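Long-range contacts in undecaprenyl Pyrophosphate Synthase (Helicobacter pylori, PDB 2D2R), which probably catalyses the magnesium-dependent condensation of isopentenyl diphosphate with allylic diphosphates that builds undecaprenyl diphosphate: residues S14-L19 with V186-R191; L60-L65 with T136-L141. One frame throughout, in Å; residues are numbered along the deposited sequence.

Interaction 1 of 2, residues S14-L19 with V186-R191; sequences STLKHL and VDLLLR
Hydrogen bonds around the D187 carboxylate lead this contact. OD2 of D187 accepts from two successive amides: K17 N, 2.8 Å away, arrives from above the carboxylate plane, while H18 N, at 2.9 Å, uses OD2's anti lone pair. This grip would favour the charged form, and a short aspartate suits the place because, with CG beside the backbone N (chi1 -63°) and chi2 at -64°, OD2 lies at the amides. D187 N returns a bond to H18 O in the carbonyl plane, joined by a weak one from L188 N. A water bridges T15 O and D187 OD1.

One CH-pi contact follows: V186 CG2 sits over a face of the H18 imidazole, 3.8 Å from its centroid. Hydrogen bonds of ND1 with P184 O and of NE2 with T64 OG1 hold the ring's rotation.

Leucines supply the apolar part. L19 lies alongside L188, its CD1 pressed to L188 CG (3.5 Å). L16, CG anti to its backbone N, crosses obliquely, its CD1 reaching the CB atoms of D187 and L188; helix 223-236 packs on it.

L19 and L188 form a parallel bridge between strands 18-22 and 188-191, neighbours in the parallel sheet of the cis-prenyltransferase fold.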
# COMPACT_ATOMS: atom_id res chain seq x y z
N SER A 14 -12.71 -7.15 -17.56
CA SER A 14 -11.83 -8.18 -18.16
C SER A 14 -10.59 -8.31 -17.27
O SER A 14 -10.47 -9.22 -16.44
CB SER A 14 -11.42 -7.76 -19.57
OG SER A 14 -12.55 -7.37 -20.34
N THR A 15 -9.65 -7.39 -17.47
CA THR A 15 -8.43 -7.32 -16.68
C THR A 15 -8.81 -6.69 -15.34
O THR A 15 -8.13 -6.88 -14.32
CB THR A 15 -7.41 -6.42 -17.39
OG1 THR A 15 -6.69 -7.21 -18.33
CG2 THR A 15 -6.42 -5.81 -16.40
N LEU A 16 -9.92 -5.96 -15.33
CA LEU A 16 -10.39 -5.33 -14.12
C LEU A 16 -11.42 -6.20 -13.45
O LEU A 16 -12.56 -6.30 -13.90
CB LEU A 16 -11.00 -3.98 -14.43
CG LEU A 16 -11.55 -3.23 -13.21
CD1 LEU A 16 -10.43 -3.08 -12.20
CD2 LEU A 16 -12.09 -1.89 -13.60
N LYS A 17 -11.03 -6.84 -12.35
CA LYS A 17 -11.96 -7.69 -11.64
C LYS A 17 -12.33 -7.15 -10.27
O LYS A 17 -13.49 -7.25 -9.86
CB LYS A 17 -11.38 -9.09 -11.48
CG LYS A 17 -11.21 -9.82 -12.78
CD LYS A 17 -10.71 -11.21 -12.52
CE LYS A 17 -10.71 -12.08 -13.78
NZ LYS A 17 -12.08 -12.46 -14.27
N HIS A 18 -11.37 -6.56 -9.56
CA HIS A 18 -11.63 -6.05 -8.21
C HIS A 18 -11.22 -4.58 -8.14
O HIS A 18 -10.03 -4.25 -8.36
CB HIS A 18 -10.78 -6.88 -7.22
CG HIS A 18 -11.00 -6.52 -5.78
ND1 HIS A 18 -10.42 -7.23 -4.74
CD2 HIS A 18 -11.74 -5.54 -5.20
CE1 HIS A 18 -10.80 -6.69 -3.59
NE2 HIS A 18 -11.60 -5.67 -3.84
N LEU A 19 -12.20 -3.72 -7.86
CA LEU A 19 -12.01 -2.28 -7.74
C LEU A 19 -12.21 -1.97 -6.27
O LEU A 19 -13.13 -2.49 -5.65
CB LEU A 19 -13.04 -1.51 -8.58
CG LEU A 19 -13.22 0.01 -8.38
CD1 LEU A 19 -11.94 0.79 -8.74
CD2 LEU A 19 -14.39 0.54 -9.29
N VAL A 186 -6.68 -6.89 -5.45
CA VAL A 186 -7.15 -5.62 -5.97
C VAL A 186 -6.46 -5.24 -7.28
O VAL A 186 -5.21 -5.28 -7.35
CB VAL A 186 -6.92 -4.51 -4.95
CG1 VAL A 186 -7.28 -3.17 -5.60
CG2 VAL A 186 -7.74 -4.77 -3.72
N ASP A 187 -7.24 -4.87 -8.31
CA ASP A 187 -6.63 -4.46 -9.58
C ASP A 187 -6.43 -2.96 -9.71
O ASP A 187 -5.49 -2.51 -10.37
CB ASP A 187 -7.47 -4.89 -10.77
CG ASP A 187 -7.59 -6.38 -10.89
OD1 ASP A 187 -6.56 -7.05 -11.10
OD2 ASP A 187 -8.73 -6.90 -10.74
N LEU A 188 -7.32 -2.20 -9.10
CA LEU A 188 -7.27 -0.76 -9.20
C LEU A 188 -7.79 -0.24 -7.88
O LEU A 188 -8.87 -0.61 -7.44
CB LEU A 188 -8.15 -0.33 -10.43
CG LEU A 188 -8.99 0.95 -10.59
CD1 LEU A 188 -8.38 2.15 -9.93
CD2 LEU A 188 -9.31 1.22 -12.04
N LEU A 189 -6.97 0.56 -7.19
CA LEU A 189 -7.34 1.16 -5.90
C LEU A 189 -7.50 2.64 -6.16
O LEU A 189 -6.57 3.33 -6.59
CB LEU A 189 -6.22 0.91 -4.84
CG LEU A 189 -6.45 1.67 -3.53
CD1 LEU A 189 -7.78 1.19 -2.89
CD2 LEU A 189 -5.33 1.40 -2.58
N LEU A 190 -8.72 3.13 -5.98
CA LEU A 190 -9.01 4.53 -6.25
C LEU A 190 -9.26 5.29 -5.00
O LEU A 190 -9.91 4.77 -4.10
CB LEU A 190 -10.29 4.63 -7.10
CG LEU A 190 -10.94 5.99 -7.24
CD1 LEU A 190 -10.05 6.84 -8.16
CD2 LEU A 190 -12.41 5.78 -7.89
N ARG A 191 -8.75 6.52 -4.93
CA ARG A 191 -9.03 7.37 -3.77
C ARG A 191 -9.55 8.72 -4.26
O ARG A 191 -8.91 9.42 -5.05
CB ARG A 191 -7.79 7.59 -2.87
CG ARG A 191 -8.06 8.57 -1.74
CD ARG A 191 -7.08 8.51 -0.60
NE ARG A 191 -7.48 9.41 0.47
CZ ARG A 191 -7.05 9.32 1.71
NH1 ARG A 191 -6.16 8.36 2.02
NH2 ARG A 191 -7.58 10.12 2.67
O HOH W 1 -7.77 -8.95 -12.63

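Interaction 2 of 2, residues L60-L65 with T136-L141; sequences LECLTL and TQVLAL
The flat amide of Q137 has L65 CD1 as its neighbour across the contact, 4.3 Å from NE2, while OE1 is hydrogen-bonded to Y98. Among the planar peptide groups, four carbonyls are met by donors nearly along their C=O axes; E61 O differs, with T136 N standing 44° out of its plane.

These bonds make a parallel beta pairing in the interior of the cis-prenyltransferase sheet, joining strands 62-66 and 136-140; the axes of segments 62-65 and 136-140 differ by 16°. L63 and L65 each donate and accept: L63 N binds T136 O, and L63 O takes V138 N at 2.7 Å. L65 N then binds V138 O, and L65 O takes A140 N.

L63, Q137, L65 and L139 share one sheet face, where helix 37-56 packs on L65 and Q137. Apolar leucines suit this buried side, where L139 CD2 packs on L65 CB at 3.9 Å.

C62, T136, T64 and V138 lie on the opposite face. The beta-branched T136, T64 and V138 suit extended strands; C62 SG, anti to its backbone N, meets V138 CG2 at 3.8 Å. T64 and V138 run side by side, and T64 OG1, hydrogen-bonded to H18, packs 3.5 Å from V138 CB.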
# COMPACT_ATOMS: atom_id res chain seq x y z
N LEU A 60 -18.29 -6.43 -12.97
CA LEU A 60 -17.16 -6.22 -12.07
C LEU A 60 -17.33 -7.44 -11.18
O LEU A 60 -18.45 -7.85 -10.91
CB LEU A 60 -17.36 -4.96 -11.23
CG LEU A 60 -16.14 -4.39 -10.51
CD1 LEU A 60 -15.52 -3.27 -11.37
CD2 LEU A 60 -16.54 -3.83 -9.14
N GLU A 61 -16.25 -8.05 -10.74
CA GLU A 61 -16.49 -9.19 -9.89
C GLU A 61 -16.48 -8.81 -8.39
O GLU A 61 -17.10 -9.50 -7.57
CB GLU A 61 -15.45 -10.29 -10.17
CG GLU A 61 -15.51 -10.89 -11.55
CD GLU A 61 -14.32 -11.84 -11.82
OE1 GLU A 61 -13.63 -12.28 -10.85
OE2 GLU A 61 -14.09 -12.17 -13.01
N CYS A 62 -15.82 -7.69 -8.05
CA CYS A 62 -15.71 -7.29 -6.64
C CYS A 62 -15.47 -5.78 -6.48
O CYS A 62 -14.71 -5.19 -7.23
CB CYS A 62 -14.56 -8.06 -5.97
SG CYS A 62 -14.56 -7.98 -4.21
N LEU A 63 -16.12 -5.18 -5.51
CA LEU A 63 -15.99 -3.76 -5.25
C LEU A 63 -15.85 -3.68 -3.74
O LEU A 63 -16.72 -4.18 -3.01
CB LEU A 63 -17.27 -3.02 -5.70
CG LEU A 63 -17.31 -1.51 -5.43
CD1 LEU A 63 -16.23 -0.84 -6.34
CD2 LEU A 63 -18.72 -0.90 -5.73
N THR A 64 -14.75 -3.09 -3.25
CA THR A 64 -14.54 -2.98 -1.83
C THR A 64 -14.48 -1.48 -1.52
O THR A 64 -13.71 -0.74 -2.15
CB THR A 64 -13.23 -3.64 -1.43
OG1 THR A 64 -13.27 -5.02 -1.77
CG2 THR A 64 -13.03 -3.52 0.06
N LEU A 65 -15.26 -1.04 -0.53
CA LEU A 65 -15.37 0.37 -0.17
C LEU A 65 -14.92 0.62 1.25
O LEU A 65 -15.28 -0.11 2.18
CB LEU A 65 -16.85 0.84 -0.38
CG LEU A 65 -17.37 0.75 -1.82
CD1 LEU A 65 -18.84 1.08 -1.88
CD2 LEU A 65 -16.61 1.73 -2.74
N THR A 136 -19.64 -9.11 -6.02
CA THR A 136 -19.61 -8.95 -4.57
C THR A 136 -19.28 -7.51 -4.18
O THR A 136 -18.42 -6.85 -4.81
CB THR A 136 -18.54 -9.82 -3.89
OG1 THR A 136 -18.78 -11.21 -4.12
CG2 THR A 136 -18.54 -9.53 -2.37
N GLN A 137 -19.97 -7.01 -3.17
CA GLN A 137 -19.69 -5.67 -2.65
C GLN A 137 -19.19 -5.96 -1.25
O GLN A 137 -19.85 -6.65 -0.49
CB GLN A 137 -20.94 -4.77 -2.57
CG GLN A 137 -20.60 -3.35 -2.08
CD GLN A 137 -21.67 -2.72 -1.19
OE1 GLN A 137 -21.99 -3.23 -0.10
NE2 GLN A 137 -22.23 -1.62 -1.65
N VAL A 138 -18.00 -5.44 -0.95
CA VAL A 138 -17.39 -5.61 0.34
C VAL A 138 -17.33 -4.26 1.03
O VAL A 138 -16.93 -3.27 0.41
CB VAL A 138 -15.93 -6.16 0.20
CG1 VAL A 138 -15.36 -6.51 1.58
CG2 VAL A 138 -15.92 -7.38 -0.76
N LEU A 139 -17.80 -4.21 2.29
CA LEU A 139 -17.70 -2.96 3.05
C LEU A 139 -16.69 -3.16 4.17
O LEU A 139 -16.75 -4.13 4.96
CB LEU A 139 -19.06 -2.48 3.64
CG LEU A 139 -20.17 -2.00 2.66
CD1 LEU A 139 -21.39 -1.43 3.49
CD2 LEU A 139 -19.66 -0.97 1.70
N ALA A 140 -15.73 -2.25 4.19
CA ALA A 140 -14.70 -2.24 5.21
C ALA A 140 -15.28 -1.49 6.40
O ALA A 140 -15.51 -0.30 6.30
CB ALA A 140 -13.46 -1.51 4.69
N LEU A 141 -15.52 -2.19 7.49
CA LEU A 141 -16.11 -1.62 8.69
C LEU A 141 -15.23 -1.78 9.89
O LEU A 141 -14.86 -2.88 10.27
CB LEU A 141 -17.46 -2.31 8.94
CG LEU A 141 -18.43 -2.18 7.77
CD1 LEU A 141 -19.60 -3.21 7.94
CD2 LEU A 141 -19.01 -0.74 7.73

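Both interactions belong to one sheet, their centres about 11 Å apart, and strands 18-22 and 62-66 lie next to each other, flanked by strands 188-191 and 136-140. Two polar links tie interaction 1 to interaction 2: a salt bridge from K17 NZ to E61 OE2 (2.4 Å) and a probable hydrogen bond between H18 NE2 and T64 OG1 (2.7 Å). L63 CD1 also packs on L19 O. Towards the active site, interaction 1 is the closer: the L188 side chain is about 5 Å from that of E210, a magnesium ligand by similarity, and R191 is a likely substrate binder. The L65 side chain of interaction 2 lies about 10 Å from that of N26, another likely substrate binder.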